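Local coordinates for OXA-46 oxacillinase (Pseudomonas aeruginosa, PDB 3IF6), which probably hydrolyses the beta-lactam ring of penicillins and related antibiotics to substituted beta-amino acids, as a class D serine beta-lactamase, at residues A[42-47]-A[233-238]; A[46-51]-A[258-263]. All coordinates share one frame; numbering follows the deposited sequence.

Contact 1 (A[42-47]-A[233-238]); sequences GAIVIA and FALNID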
ATOM      1  N   GLY A  42      -7.943  29.517   0.204  1.00 26.60           N
ATOM      2  CA  GLY A  42      -7.646  28.405   1.084  1.00 25.04           C
ATOM      3  C   GLY A  42      -6.296  28.539   1.744  1.00 24.52           C
ATOM      4  O   GLY A  42      -5.639  29.577   1.653  1.00 24.10           O
ATOM      5  N   ALA A  43      -5.873  27.463   2.377  1.00 23.40           N
ATOM      6  CA  ALA A  43      -4.590  27.395   2.997  1.00 23.97           C
ATOM      7  C   ALA A  43      -3.971  26.022   2.618  1.00 25.04           C
ATOM      8  O   ALA A  43      -4.696  25.126   2.177  1.00 26.22           O
ATOM      9  CB  ALA A  43      -4.774  27.493   4.533  1.00 23.15           C
ATOM     10  N   ILE A  44      -2.661  25.849   2.808  1.00 24.85           N
ATOM     11  CA  ILE A  44      -2.056  24.530   2.729  1.00 26.23           C
ATOM     12  C   ILE A  44      -0.846  24.471   3.665  1.00 27.30           C
ATOM     13  O   ILE A  44      -0.112  25.453   3.797  1.00 28.33           O
ATOM     14  CB  ILE A  44      -1.627  24.157   1.260  1.00 26.07           C
ATOM     15  CG1 ILE A  44      -1.136  22.702   1.174  1.00 24.24           C
ATOM     16  CG2 ILE A  44      -0.539  25.119   0.777  1.00 27.33           C
ATOM     17  CD1 ILE A  44      -1.046  22.083  -0.259  1.00 24.27           C
ATOM     18  N   VAL A  45      -0.636  23.317   4.289  1.00 27.30           N
ATOM     19  CA  VAL A  45       0.576  23.060   5.003  1.00 27.93           C
ATOM     20  C   VAL A  45       1.238  21.882   4.318  1.00 29.69           C
ATOM     21  O   VAL A  45       0.632  20.830   4.182  1.00 30.83           O
ATOM     22  CB  VAL A  45       0.319  22.705   6.493  1.00 27.57           C
ATOM     23  CG1 VAL A  45       1.637  22.596   7.253  1.00 25.97           C
ATOM     24  CG2 VAL A  45      -0.617  23.738   7.157  1.00 27.22           C
ATOM     25  N   ILE A  46       2.481  22.046   3.870  1.00 30.79           N
ATOM     26  CA  ILE A  46       3.240  20.881   3.512  1.00 31.32           C
ATOM     27  C   ILE A  46       4.413  20.693   4.471  1.00 31.62           C
ATOM     28  O   ILE A  46       5.005  21.659   4.883  1.00 32.59           O
ATOM     29  CB  ILE A  46       3.621  20.763   1.955  1.00 31.72           C
ATOM     30  CG1 ILE A  46       4.961  21.372   1.653  1.00 33.26           C
ATOM     31  CG2 ILE A  46       2.520  21.221   0.968  1.00 28.50           C
ATOM     32  CD1 ILE A  46       5.977  20.322   1.458  1.00 35.26           C
ATOM     33  N   ALA A  47       4.696  19.448   4.859  1.00 31.73           N
ATOM     34  CA  ALA A  47       5.865  19.085   5.643  1.00 31.57           C
ATOM     35  C   ALA A  47       6.737  18.135   4.825  1.00 32.12           C
ATOM     36  O   ALA A  47       6.432  16.937   4.663  1.00 31.14           O
ATOM     37  CB  ALA A  47       5.447  18.436   6.958  1.00 31.57           C
ATOM     38  N   PHE A 233       0.792  16.677   3.330  1.00 24.54           N
ATOM     39  CA  PHE A 233       0.059  17.852   2.838  1.00 24.05           C
ATOM     40  C   PHE A 233      -1.325  17.908   3.466  1.00 24.42           C
ATOM     41  O   PHE A 233      -1.895  16.858   3.818  1.00 24.10           O
ATOM     42  CB  PHE A 233      -0.024  17.872   1.308  1.00 23.72           C
ATOM     43  CG  PHE A 233      -0.606  16.589   0.679  1.00 24.05           C
ATOM     44  CD1 PHE A 233      -1.988  16.396   0.577  1.00 19.86           C
ATOM     45  CD2 PHE A 233       0.229  15.610   0.182  1.00 21.39           C
ATOM     46  CE1 PHE A 233      -2.502  15.224   0.006  1.00 21.11           C
ATOM     47  CE2 PHE A 233      -0.293  14.430  -0.405  1.00 21.39           C
ATOM     48  CZ  PHE A 233      -1.653  14.254  -0.506  1.00 21.47           C
ATOM     49  N   ALA A 234      -1.847  19.128   3.644  1.00 24.62           N
ATOM     50  CA  ALA A 234      -3.198  19.334   4.138  1.00 24.56           C
ATOM     51  C   ALA A 234      -3.619  20.682   3.658  1.00 25.74           C
ATOM     52  O   ALA A 234      -3.125  21.701   4.149  1.00 27.57           O
ATOM     53  CB  ALA A 234      -3.263  19.269   5.648  1.00 24.76           C
ATOM     54  N   LEU A 235      -4.536  20.663   2.697  1.00 25.15           N
ATOM     55  CA  LEU A 235      -5.138  21.796   2.052  1.00 24.44           C
ATOM     56  C   LEU A 235      -6.613  21.812   2.419  1.00 24.66           C
ATOM     57  O   LEU A 235      -7.232  20.763   2.437  1.00 24.59           O
ATOM     58  CB  LEU A 235      -4.997  21.638   0.511  1.00 22.91           C
ATOM     59  CG  LEU A 235      -5.861  22.565  -0.361  1.00 23.86           C
ATOM     60  CD1 LEU A 235      -5.127  23.047  -1.589  1.00 21.81           C
ATOM     61  CD2 LEU A 235      -7.248  22.028  -0.773  1.00 21.94           C
ATOM     62  N   ASN A 236      -7.160  22.988   2.754  1.00 25.17           N
ATOM     63  CA  ASN A 236      -8.595  23.229   2.700  1.00 26.07           C
ATOM     64  C   ASN A 236      -8.803  24.461   1.840  1.00 26.55           C
ATOM     65  O   ASN A 236      -7.853  25.217   1.627  1.00 27.38           O
ATOM     66  CB  ASN A 236      -9.308  23.331   4.068  1.00 25.68           C
ATOM     67  CG  ASN A 236      -8.779  24.444   4.946  1.00 28.20           C
ATOM     68  OD1 ASN A 236      -8.092  24.173   5.932  1.00 27.59           O
ATOM     69  ND2 ASN A 236      -9.109  25.716   4.606  1.00 26.01           N
ATOM     70  N   ILE A 237      -9.995  24.600   1.293  1.00 26.10           N
ATOM     71  CA  ILE A 237     -10.352  25.742   0.484  1.00 27.24           C
ATOM     72  C   ILE A 237     -11.836  25.930   0.674  1.00 27.59           C
ATOM     73  O   ILE A 237     -12.537  24.988   1.080  1.00 28.07           O
ATOM     74  CB  ILE A 237     -10.077  25.555  -1.080  1.00 28.27           C
ATOM     75  CG1 ILE A 237     -10.636  24.196  -1.614  1.00 27.64           C
ATOM     76  CG2 ILE A 237      -8.604  25.879  -1.459  1.00 24.71           C
ATOM     77  CD1 ILE A 237     -11.113  24.271  -3.059  1.00 26.78           C
ATOM     78  N   ASP A 238     -12.322  27.125   0.376  1.00 27.50           N
ATOM     79  CA  ASP A 238     -13.754  27.364   0.412  1.00 28.51           C
ATOM     80  C   ASP A 238     -14.380  26.886  -0.867  1.00 28.10           C
ATOM     81  O   ASP A 238     -13.748  26.953  -1.912  1.00 29.46           O
ATOM     82  CB  ASP A 238     -14.031  28.863   0.557  1.00 28.88           C
ATOM     83  CG  ASP A 238     -13.662  29.388   1.931  1.00 31.27           C
ATOM     84  OD1 ASP A 238     -13.478  28.572   2.864  1.00 32.10           O
ATOM     85  OD2 ASP A 238     -13.560  30.627   2.076  1.00 34.06           O
TER
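Phe233 meets Ile46 through the base of its side chain, CB lying 4.2 Å from Ile46 CG2, while the flat ring swings off the opposite strand. CG sits between the backbone N and the carbonyl carbon (chi1 54°), and the ring stacks with Trp220 of the next strand and touches Leu257. The peptide groups do the pairing. Val45 N donates to Ala234 O at 3.0 Å, and Ala234 N returns a bond to Val45 O. At the next hydrogen-bonded pair, Ala43 N donates to Asn236 O at 3.1 Å, whereas the return bond from Asn236 N to Ala43 O is weak. This is the exactly antiparallel pairing of two neighbouring strands in the central sheet of the serine beta-lactamase and penicillin-binding-protein fold. Ile44 and Leu235 share the face under helix 250-259. Their side chains cross at a slant, Ile44 CD1 lying 4.0 Å from Leu235 CB, an extended reach made with Ile44 CG1 anti to the backbone N. Val45 faces the other way, onto helix 168-180. At the far end Ile237 CG2 rests 3.7 Å from Gly42 CA, directly against the glycine backbone.

Contact 2 (A[46-51]-A[258-263]); sequences IADERQ and RSIDAL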
ATOM      1  N   ILE A  46       2.481  22.046   3.870  1.00 30.79           N
ATOM      2  CA  ILE A  46       3.240  20.881   3.512  1.00 31.32           C
ATOM      3  C   ILE A  46       4.413  20.693   4.471  1.00 31.62           C
ATOM      4  O   ILE A  46       5.005  21.659   4.883  1.00 32.59           O
ATOM      5  CB  ILE A  46       3.621  20.763   1.955  1.00 31.72           C
ATOM      6  CG1 ILE A  46       4.961  21.372   1.653  1.00 33.26           C
ATOM      7  CG2 ILE A  46       2.520  21.221   0.968  1.00 28.50           C
ATOM      8  CD1 ILE A  46       5.977  20.322   1.458  1.00 35.26           C
ATOM      9  N   ALA A  47       4.696  19.448   4.859  1.00 31.73           N
ATOM     10  CA  ALA A  47       5.865  19.085   5.643  1.00 31.57           C
ATOM     11  C   ALA A  47       6.737  18.135   4.825  1.00 32.12           C
ATOM     12  O   ALA A  47       6.432  16.937   4.663  1.00 31.14           O
ATOM     13  CB  ALA A  47       5.447  18.436   6.958  1.00 31.57           C
ATOM     14  N   ASP A  48       7.829  18.681   4.312  1.00 33.38           N
ATOM     15  CA  ASP A  48       8.762  17.941   3.467  1.00 34.69           C
ATOM     16  C   ASP A  48       9.835  17.260   4.307  1.00 35.61           C
ATOM     17  O   ASP A  48      10.742  17.920   4.799  1.00 36.64           O
ATOM     18  CB  ASP A  48       9.394  18.911   2.485  1.00 34.21           C
ATOM     19  CG  ASP A  48      10.109  18.230   1.352  1.00 34.41           C
ATOM     20  OD1 ASP A  48      10.596  17.079   1.487  1.00 33.53           O
ATOM     21  OD2 ASP A  48      10.183  18.880   0.293  1.00 36.38           O
ATOM     22  N   GLU A  49       9.752  15.940   4.458  1.00 36.38           N
ATOM     23  CA  GLU A  49      10.754  15.202   5.243  1.00 36.59           C
ATOM     24  C   GLU A  49      11.689  14.333   4.438  1.00 37.38           C
ATOM     25  O   GLU A  49      12.080  13.293   4.896  1.00 37.72           O
ATOM     26  CB  GLU A  49      10.088  14.372   6.322  1.00 35.52           C
ATOM     27  CG  GLU A  49       9.093  15.191   7.122  1.00 36.54           C
ATOM     28  CD  GLU A  49       8.599  14.483   8.364  1.00 37.49           C
ATOM     29  OE1 GLU A  49       8.912  13.280   8.523  1.00 33.19           O
ATOM     30  OE2 GLU A  49       7.895  15.142   9.164  1.00 39.10           O
ATOM     31  N   ARG A  50      12.052  14.782   3.245  1.00 39.52           N
ATOM     32  CA  ARG A  50      12.926  14.032   2.330  1.00 41.43           C
ATOM     33  C   ARG A  50      14.414  14.284   2.576  1.00 43.75           C
ATOM     34  O   ARG A  50      15.251  13.506   2.113  1.00 44.32           O
ATOM     35  CB  ARG A  50      12.602  14.376   0.858  1.00 40.73           C
ATOM     36  CG  ARG A  50      11.317  13.763   0.286  1.00 39.32           C
ATOM     37  CD  ARG A  50      11.069  14.289  -1.123  1.00 40.25           C
ATOM     38  NE  ARG A  50      10.782  15.720  -1.121  1.00 37.60           N
ATOM     39  CZ  ARG A  50      10.557  16.446  -2.207  1.00 38.34           C
ATOM     40  NH1 ARG A  50      10.604  15.882  -3.411  1.00 40.30           N
ATOM     41  NH2 ARG A  50      10.277  17.739  -2.092  1.00 38.11           N
ATOM     42  N   GLN A  51      14.741  15.402   3.235  1.00 46.19           N
ATOM     43  CA  GLN A  51      16.133  15.707   3.645  1.00 48.28           C
ATOM     44  C   GLN A  51      16.323  15.483   5.154  1.00 48.73           C
ATOM     45  O   GLN A  51      15.332  15.410   5.906  1.00 48.83           O
ATOM     46  CB  GLN A  51      16.527  17.141   3.246  1.00 48.65           C
ATOM     47  CG  GLN A  51      17.370  17.213   1.955  1.00 51.85           C
ATOM     48  CD  GLN A  51      17.017  18.398   1.045  1.00 56.67           C
ATOM     49  OE1 GLN A  51      16.551  19.450   1.506  1.00 58.66           O
ATOM     50  NE2 GLN A  51      17.241  18.225  -0.260  1.00 57.85           N
ATOM     51  N   ARG A 258       4.036  19.214  -7.440  1.00 29.55           N
ATOM     52  CA  ARG A 258       4.910  19.170  -8.630  1.00 33.03           C
ATOM     53  C   ARG A 258       5.990  20.290  -8.554  1.00 32.84           C
ATOM     54  O   ARG A 258       7.155  20.038  -8.911  1.00 32.65           O
ATOM     55  CB  ARG A 258       4.119  19.202  -9.971  1.00 33.31           C
ATOM     56  CG  ARG A 258       3.048  18.052 -10.081  1.00 37.36           C
ATOM     57  CD  ARG A 258       2.421  17.840 -11.526  1.00 38.16           C
ATOM     58  NE  ARG A 258       0.999  17.427 -11.510  1.00 43.74           N
ATOM     59  CZ  ARG A 258       0.528  16.200 -11.786  1.00 49.04           C
ATOM     60  NH1 ARG A 258       1.350  15.201 -12.114  1.00 50.57           N
ATOM     61  NH2 ARG A 258      -0.787  15.964 -11.721  1.00 49.65           N
ATOM     62  N   SER A 259       5.607  21.496  -8.064  1.00 32.55           N
ATOM     63  CA  SER A 259       6.538  22.645  -7.950  1.00 32.41           C
ATOM     64  C   SER A 259       7.714  22.382  -7.020  1.00 31.60           C
ATOM     65  O   SER A 259       8.782  22.965  -7.218  1.00 31.93           O
ATOM     66  CB  SER A 259       5.849  23.991  -7.602  1.00 32.70           C
ATOM     67  OG  SER A 259       5.563  24.136  -6.218  1.00 34.34           O
ATOM     68  N   ILE A 260       7.536  21.473  -6.064  1.00 30.06           N
ATOM     69  CA  ILE A 260       8.627  21.036  -5.189  1.00 28.64           C
ATOM     70  C   ILE A 260       9.126  19.609  -5.457  1.00 28.63           C
ATOM     71  O   ILE A 260       9.777  18.990  -4.616  1.00 26.31           O
ATOM     72  CB  ILE A 260       8.269  21.216  -3.673  1.00 29.29           C
ATOM     73  CG1 ILE A 260       7.119  20.265  -3.264  1.00 27.19           C
ATOM     74  CG2 ILE A 260       7.956  22.683  -3.378  1.00 27.77           C
ATOM     75  CD1 ILE A 260       6.810  20.262  -1.826  1.00 27.34           C
ATOM     76  N   ASP A 261       8.802  19.086  -6.636  1.00 30.72           N
ATOM     77  CA  ASP A 261       9.284  17.764  -7.085  1.00 32.49           C
ATOM     78  C   ASP A 261       8.843  16.592  -6.246  1.00 32.28           C
ATOM     79  O   ASP A 261       9.622  15.667  -5.994  1.00 32.05           O
ATOM     80  CB  ASP A 261      10.798  17.780  -7.143  1.00 33.91           C
ATOM     81  CG  ASP A 261      11.292  18.254  -8.454  1.00 39.62           C
ATOM     82  OD1 ASP A 261      11.363  17.404  -9.377  1.00 45.66           O
ATOM     83  OD2 ASP A 261      11.574  19.473  -8.570  1.00 44.68           O
ATOM     84  N   ALA A 262       7.609  16.639  -5.772  1.00 32.96           N
ATOM     85  CA  ALA A 262       7.145  15.618  -4.833  1.00 34.63           C
ATOM     86  C   ALA A 262       6.010  14.780  -5.460  1.00 35.70           C
ATOM     87  O   ALA A 262       5.428  13.942  -4.802  1.00 35.03           O
ATOM     88  CB  ALA A 262       6.741  16.253  -3.473  1.00 34.27           C
ATOM     89  N   LEU A 263       5.725  15.059  -6.734  1.00 37.04           N
ATOM     90  CA  LEU A 263       4.893  14.258  -7.597  1.00 39.39           C
ATOM     91  C   LEU A 263       5.649  14.024  -8.898  1.00 40.90           C
ATOM     92  O   LEU A 263       6.427  14.876  -9.293  1.00 41.11           O
ATOM     93  CB  LEU A 263       3.615  15.016  -7.968  1.00 39.46           C
ATOM     94  CG  LEU A 263       2.311  14.947  -7.181  1.00 38.88           C
ATOM     95  CD1 LEU A 263       1.271  15.589  -8.060  1.00 36.45           C
ATOM     96  CD2 LEU A 263       1.916  13.529  -6.807  1.00 39.10           C
TER
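Arg50 reaches across to Ile260 and Asp261, whose backbone ends helix 250-259 in a Schellman motif with Asp261 as the C-prime residue at positive phi. The arginine leaves its backbone with CG beside the backbone N, and the chain then bends at chi3 (-66°), turning the edge of the guanidinium to Asp48 and to the helix end. Arg50 NH2 donates to Ile260 O at 2.9 Å, nearly straight (169°) and within the guanidinium plane. Arg50 NH1 adds two weak bonds, one to Asp261 O at 2.8 Å and a longer one to Ile260 O. Ala262 CB lies over one face, offset toward the rim. Asp48 grips the same flat group side-on in a salt bridge, Arg50 NE donating to Asp48 OD1 at 2.9 Å. Beside it, Arg50 NH2 donates to Asp48 OD2 at 2.6 Å. Both nitrogens come to the syn side of the carboxylate, and both bonds are close to linear; the two oxygens lie in the guanidinium plane, while the nitrogens stand about 25° out of the plane of the carboxylate. OD1 also accepts from Arg50 N, forming an Asx turn, so it takes two donors of Arg50, the backbone N and NE. With carbonyls of the helix's C-terminal turn on one side and a carboxylate on the other, the positive charge is probably well stabilised. Deeper in, strand 42-48 meets this helix end through two isoleucines, with Trp31 and Val231 also against Ile46. Ile260 carries CG1 between the backbone N and the carbonyl carbon (chi1 67°) and runs on extended. The two side chains reach toward each other tip to tip and end closely packed, Ile46 CD1 3.4 Å from Ile260 CD1.

From the N terminus, both contacts start on strand 42-48. Contact 1 closes a loop of 185 residues when strand 229-238 returns beside residues 42-47, joining early and late parts of the chain in one sheet. The loop of contact 2 opens a few residues later, at 46-51, and closes at 258-263, beyond helix 250-259, so the two loops cross rather than nest. Both enclose most of the protein, including Ser72, the predicted acylated serine. Ile46 serves both contacts, whose centres are about 14 Å apart: contact 1 is buried within the sheet, while contact 2 ties the end of the strand and the following turn to the end of the C-terminal helix.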